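Local atomic coordinates of putative pyridoxal phosphate-dependent transferase (Clostridium difficile, PDB entry 4DQ6), a protein that belongs to the class I and II aminotransferase family, its exact role not being assigned, and binds pyridoxal-5'-phosphate. Residues I100-L105 with I231-P236; S104-E109 with S248-P253. One frame throughout, in Å; residues are numbered along the deposited sequence.

In the fold
Interactions 1 and 2 are successive buried parts of one interface, in which helix 99-110 lies against the large mixed sheet; their centres are only 5 Å apart. Interaction 1 takes the first turns of the helix to strand 230-234, and interaction 2 takes its later turns to the neighbouring antiparallel strand 248-251. The two strands are joined by backbone bonds such as Thr232 with Val251, while Ala102 CB packs 3.5 Å from Val250 CG2. Both contacts are apolar across the gap. They differ at their margins: interaction 1 adjoins the phosphate of pyridoxal-5'-phosphate, whereas interaction 2 extends to partly exposed, polar Asn108 and Glu109 on the helix.

Interaction 1 of 2, residues I100-L105 with I231-P236; sequences IPAISL and ITCMAP. With PLP (pyridoxal-5'-phosphate), chain C.
Ile103 and Ala102 of helix 99-110 meet the thiol of Cys233, which rises from strand 230-234 toward the helix. Along Ile103, CB is still remote from the sulfur; CG1 makes the closest approach, with Ile103 CG1 4.0 Å from Cys233 SG, and the tip remains near, Ile103 CD1 lying 4.4 Å from the same SG. This path results from CG1 standing beside the backbone N (chi1 -67°) and the chain then running on extended, while the Ile103 side chain also packs on Val130 of helix 126-133. Ala102 CB comes to 4.4 Å from Cys233 SG, which therefore rests against two consecutive helix residues. Such packing of a helix on the large-domain sheet belongs to the fold type I architecture of pyridoxal-phosphate proteins, where the helix start faces the cofactor phosphate. Here Ile100 N donates a nearly straight hydrogen bond to PLP O2P, 3.0 Å long with an angle of 170° at the hydrogen. Val99 N also binds the cofactor, and the partial positive charge of the helix N-terminus probably helps to hold the anion. Beside that bond, Pro101 CD touches PLP O2P at 3.6 Å.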
loop_
_atom_site.group_PDB
_atom_site.type_symbol
_atom_site.label_atom_id
_atom_site.label_comp_id
_atom_site.label_asym_id
_atom_site.label_seq_id
_atom_site.Cartn_x
_atom_site.Cartn_y
_atom_site.Cartn_z
ATOM N N ILE A 100 -1.466 11.159 -0.249
ATOM C CA ILE A 100 -0.177 11.709 -0.680
ATOM C C ILE A 100 0.521 10.845 -1.740
ATOM O O ILE A 100 1.063 11.350 -2.719
ATOM C CB ILE A 100 0.718 12.001 0.523
ATOM C CG1 ILE A 100 0.027 13.059 1.385
ATOM C CG2 ILE A 100 2.099 12.475 0.026
ATOM C CD1 ILE A 100 -0.197 14.409 0.731
ATOM N N PRO A 101 0.428 9.503 -1.674
ATOM C CA PRO A 101 0.945 8.703 -2.754
ATOM C C PRO A 101 0.356 9.076 -4.112
ATOM O O PRO A 101 1.072 9.161 -5.113
ATOM C CB PRO A 101 0.507 7.300 -2.374
ATOM C CG PRO A 101 0.446 7.284 -0.887
ATOM C CD PRO A 101 0.123 8.696 -0.480
ATOM N N ALA A 102 -0.972 9.254 -4.166
ATOM C CA ALA A 102 -1.653 9.674 -5.406
ATOM C C ALA A 102 -1.111 10.998 -5.865
ATOM O O ALA A 102 -0.815 11.167 -7.064
ATOM C CB ALA A 102 -3.201 9.697 -5.237
ATOM N N ILE A 103 -1.053 11.980 -4.990
ATOM C CA ILE A 103 -0.568 13.316 -5.357
ATOM C C ILE A 103 0.861 13.260 -5.868
ATOM O O ILE A 103 1.224 13.930 -6.849
ATOM C CB ILE A 103 -0.752 14.270 -4.170
ATOM C CG1 ILE A 103 -2.232 14.481 -3.912
ATOM C CG2 ILE A 103 -0.063 15.623 -4.443
ATOM C CD1 ILE A 103 -2.596 15.453 -2.835
ATOM N N SER A 104 1.678 12.424 -5.221
ATOM C CA SER A 104 3.076 12.296 -5.612
ATOM C C SER A 104 3.154 11.737 -7.032
ATOM O O SER A 104 3.914 12.264 -7.864
ATOM C CB SER A 104 3.827 11.307 -4.719
ATOM O OG SER A 104 5.203 11.272 -5.009
ATOM N N LEU A 105 2.382 10.717 -7.379
ATOM C CA LEU A 105 2.408 10.145 -8.731
ATOM C C LEU A 105 1.871 11.204 -9.731
ATOM O O LEU A 105 2.413 11.335 -10.832
ATOM C CB LEU A 105 1.656 8.836 -8.843
ATOM C CG LEU A 105 2.280 7.688 -8.106
ATOM C CD1 LEU A 105 1.406 6.462 -8.372
ATOM C CD2 LEU A 105 3.698 7.322 -8.341
ATOM N N ILE A 231 -8.629 17.442 -10.353
ATOM C CA ILE A 231 -8.488 16.049 -9.938
ATOM C C ILE A 231 -8.679 16.067 -8.414
ATOM O O ILE A 231 -8.141 16.942 -7.756
ATOM C CB ILE A 231 -7.081 15.561 -10.302
ATOM C CG1 ILE A 231 -6.951 15.536 -11.831
ATOM C CG2 ILE A 231 -6.768 14.191 -9.711
ATOM C CD1 ILE A 231 -5.526 15.343 -12.376
ATOM N N THR A 232 -9.481 15.150 -7.897
ATOM C CA THR A 232 -9.903 15.164 -6.484
ATOM C C THR A 232 -9.517 13.926 -5.725
ATOM O O THR A 232 -9.720 12.801 -6.205
ATOM C CB THR A 232 -11.427 15.289 -6.401
ATOM O OG1 THR A 232 -11.863 16.406 -7.226
ATOM C CG2 THR A 232 -11.909 15.573 -5.021
ATOM N N CYS A 233 -8.893 14.106 -4.567
ATOM C CA CYS A 233 -8.518 13.004 -3.689
ATOM C C CYS A 233 -9.437 13.038 -2.466
ATOM O O CYS A 233 -9.613 14.095 -1.874
ATOM C CB CYS A 233 -7.100 13.106 -3.209
ATOM S SG CYS A 233 -5.903 13.078 -4.538
ATOM N N MET A 234 -10.033 11.892 -2.145
ATOM C CA MET A 234 -10.922 11.685 -0.973
ATOM C C MET A 234 -10.639 10.330 -0.378
ATOM O O MET A 234 -9.943 9.528 -0.984
ATOM C CB MET A 234 -12.380 11.819 -1.314
ATOM C CG MET A 234 -12.834 13.276 -1.645
ATOM S SD MET A 234 -14.534 13.229 -2.305
ATOM C CE MET A 234 -15.045 14.972 -2.176
ATOM N N ALA A 235 -11.201 10.042 0.799
ATOM C CA ALA A 235 -10.925 8.759 1.425
ATOM C C ALA A 235 -11.948 8.601 2.536
ATOM O O ALA A 235 -12.459 9.601 3.030
ATOM C CB ALA A 235 -9.544 8.725 2.054
ATOM N N PRO A 236 -12.216 7.364 3.000
ATOM C CA PRO A 236 -12.978 7.150 4.215
ATOM C C PRO A 236 -12.175 7.275 5.492
ATOM O O PRO A 236 -12.743 7.161 6.582
ATOM C CB PRO A 236 -13.438 5.733 4.036
ATOM C CG PRO A 236 -12.338 5.047 3.346
ATOM C CD PRO A 236 -11.893 6.089 2.349
HETATM N N1 PLP C . -4.420 15.174 3.277
HETATM C C2 PLP C . -4.704 15.972 4.358
HETATM C C2A PLP C . -5.077 17.420 4.256
HETATM C C3 PLP C . -4.672 15.438 5.701
HETATM O O3 PLP C . -4.922 16.209 6.749
HETATM C C4 PLP C . -4.334 14.035 5.886
HETATM C C4A PLP C . -4.228 13.432 7.263
HETATM C C5 PLP C . -4.056 13.254 4.691
HETATM C C6 PLP C . -4.100 13.867 3.417
HETATM C C5A PLP C . -3.741 11.802 4.866
HETATM O O4P PLP C . -3.008 11.459 3.738
HETATM P P PLP C . -2.765 9.874 3.515
HETATM O O1P PLP C . -4.059 9.375 2.973
HETATM O O2P PLP C . -1.542 9.931 2.516
HETATM O O3P PLP C . -2.507 9.346 4.960
#

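Interaction 2 of 2, residues S104-E109 with S248-P253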
loop_
_atom_site.group_PDB
_atom_site.type_symbol
_atom_site.label_atom_id
_atom_site.label_comp_id
_atom_site.label_asym_id
_atom_site.label_seq_id
_atom_site.Cartn_x
_atom_site.Cartn_y
_atom_site.Cartn_z
ATOM N N SER A 104 1.678 12.424 -5.221
ATOM C CA SER A 104 3.076 12.296 -5.612
ATOM C C SER A 104 3.154 11.737 -7.032
ATOM O O SER A 104 3.914 12.264 -7.864
ATOM C CB SER A 104 3.827 11.307 -4.719
ATOM O OG SER A 104 5.203 11.272 -5.009
ATOM N N LEU A 105 2.382 10.717 -7.379
ATOM C CA LEU A 105 2.408 10.145 -8.731
ATOM C C LEU A 105 1.871 11.204 -9.731
ATOM O O LEU A 105 2.413 11.335 -10.832
ATOM C CB LEU A 105 1.656 8.836 -8.843
ATOM C CG LEU A 105 2.280 7.688 -8.106
ATOM C CD1 LEU A 105 1.406 6.462 -8.372
ATOM C CD2 LEU A 105 3.698 7.322 -8.341
ATOM N N LEU A 106 0.776 11.893 -9.377
ATOM C CA LEU A 106 0.215 12.948 -10.237
ATOM C C LEU A 106 1.267 13.992 -10.564
ATOM O O LEU A 106 1.379 14.454 -11.715
ATOM C CB LEU A 106 -1.011 13.577 -9.612
ATOM C CG LEU A 106 -2.289 12.698 -9.558
ATOM C CD1 LEU A 106 -3.343 13.309 -8.643
ATOM C CD2 LEU A 106 -2.790 12.520 -11.000
ATOM N N ILE A 107 2.036 14.397 -9.574
ATOM C CA ILE A 107 3.084 15.421 -9.777
ATOM C C ILE A 107 4.116 14.899 -10.742
ATOM O O ILE A 107 4.551 15.633 -11.710
ATOM C CB ILE A 107 3.751 15.802 -8.431
ATOM C CG1 ILE A 107 2.820 16.695 -7.623
ATOM C CG2 ILE A 107 5.094 16.481 -8.698
ATOM C CD1 ILE A 107 3.250 16.915 -6.185
ATOM N N ASN A 108 4.623 13.708 -10.547
ATOM C CA ASN A 108 5.571 13.134 -11.473
ATOM C C ASN A 108 5.054 13.041 -12.908
ATOM O O ASN A 108 5.841 13.320 -13.875
ATOM C CB ASN A 108 6.012 11.749 -11.016
ATOM C CG ASN A 108 7.194 11.246 -11.806
ATOM O OD1 ASN A 108 8.322 11.817 -11.751
ATOM N ND2 ASN A 108 6.947 10.231 -12.617
ATOM N N GLU A 109 3.786 12.695 -13.096
ATOM C CA GLU A 109 3.217 12.443 -14.436
ATOM C C GLU A 109 2.720 13.707 -15.148
ATOM O O GLU A 109 2.763 13.760 -16.384
ATOM C CB GLU A 109 2.096 11.405 -14.386
ATOM C CG GLU A 109 2.463 10.037 -13.827
ATOM C CD GLU A 109 3.671 9.411 -14.533
ATOM O OE1 GLU A 109 3.780 9.461 -15.802
ATOM O OE2 GLU A 109 4.579 8.896 -13.826
ATOM N N SER A 248 -7.958 5.008 -0.171
ATOM C CA SER A 248 -8.333 6.317 -0.627
ATOM C C SER A 248 -8.664 6.172 -2.119
ATOM O O SER A 248 -8.496 5.111 -2.732
ATOM C CB SER A 248 -7.250 7.320 -0.395
ATOM O OG SER A 248 -6.203 7.139 -1.310
ATOM N N TYR A 249 -9.179 7.236 -2.705
ATOM C CA TYR A 249 -9.527 7.229 -4.116
ATOM C C TYR A 249 -9.256 8.596 -4.725
ATOM O O TYR A 249 -9.233 9.600 -4.015
ATOM C CB TYR A 249 -10.970 6.740 -4.352
ATOM C CG TYR A 249 -12.017 7.489 -3.572
ATOM C CD1 TYR A 249 -12.365 7.040 -2.287
ATOM C CD2 TYR A 249 -12.688 8.628 -4.073
ATOM C CE1 TYR A 249 -13.324 7.656 -1.532
ATOM C CE2 TYR A 249 -13.674 9.252 -3.289
ATOM C CZ TYR A 249 -13.952 8.770 -2.016
ATOM O OH TYR A 249 -14.923 9.415 -1.274
ATOM N N VAL A 250 -9.064 8.599 -6.045
ATOM C CA VAL A 250 -8.900 9.769 -6.828
ATOM C C VAL A 250 -10.006 9.791 -7.852
ATOM O O VAL A 250 -10.321 8.764 -8.483
ATOM C CB VAL A 250 -7.524 9.663 -7.488
ATOM C CG1 VAL A 250 -7.162 11.026 -8.095
ATOM C CG2 VAL A 250 -6.420 9.279 -6.525
ATOM N N VAL A 251 -10.499 10.997 -8.120
ATOM C CA VAL A 251 -11.594 11.179 -9.065
ATOM C C VAL A 251 -10.971 11.932 -10.249
ATOM O O VAL A 251 -10.584 13.143 -10.103
ATOM C CB VAL A 251 -12.781 11.980 -8.517
ATOM C CG1 VAL A 251 -13.839 12.099 -9.598
ATOM C CG2 VAL A 251 -13.307 11.322 -7.233
ATOM N N LEU A 252 -10.922 11.297 -11.425
ATOM C CA LEU A 252 -10.294 11.930 -12.609
ATOM C C LEU A 252 -11.302 11.899 -13.792
ATOM O O LEU A 252 -11.396 10.939 -14.538
ATOM C CB LEU A 252 -8.990 11.232 -12.932
ATOM C CG LEU A 252 -8.006 10.950 -11.832
ATOM C CD1 LEU A 252 -8.139 9.494 -11.341
ATOM C CD2 LEU A 252 -6.595 11.244 -12.312
ATOM N N PRO A 253 -12.052 12.999 -13.942
ATOM C CA PRO A 253 -13.056 13.094 -15.021
ATOM C C PRO A 253 -12.462 13.176 -16.420
ATOM O O PRO A 253 -13.169 12.910 -17.380
ATOM C CB PRO A 253 -13.821 14.381 -14.666
ATOM C CG PRO A 253 -13.593 14.565 -13.205
ATOM C CD PRO A 253 -12.170 14.130 -13.002
#
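The backbones of Leu106, in the helix, and Val250, in strand 248-251, stand 10.2 Å apart between CA atoms, a separation spanned by side chains alone, with no hydrogen bond from one segment to the other. Leu106 points toward the strand and sends its two methyls to different residues, CD1 to Val250 in the strand and CD2 to Leu252 just past its end. Its CD1 continues the extended chain (chi2 167°) and comes to 4.5 Å from Val250 CG1. The other branch reaches further along, Leu106 CD2 meeting Leu252 CD2 at 4.2 Å, methyl to methyl. These are loose van der Waals contacts, and Ile231 of strand 230-234 also touches Leu106, Val250 and Leu252.

Leu105 packs on Leu261 and Phe265 of helix 255-267 and on Ile268 of the second subunit, while Ser104 OG is hydrogen-bonded to Asn134 ND2 and to Arg267 O of the second subunit. At the partly exposed end, Asn108 ND2 donates to Glu109 OE2 across 3.0 Å in a bent bond (145°). The acceptor lies near the amide plane of Asn108, but the donor stands above the carboxylate plane, 52° out of it. Glu109 OE2 also forms a salt bridge with Arg267 NH1 of the same chain, so two donors share this oxygen, and the cation probably steadies the carboxylate's negative charge.

Leucine and valine side chains meeting in this way are plain core packing of a helix on a sheet, about 10 Å from the cofactor as measured from the side chain of Val250. The helix covers the region where antiparallel strand 248-251 lies between strands 93-96 and 230-234, a strand order characteristic of the seven-stranded large-domain sheet of fold type I pyridoxal-phosphate proteins.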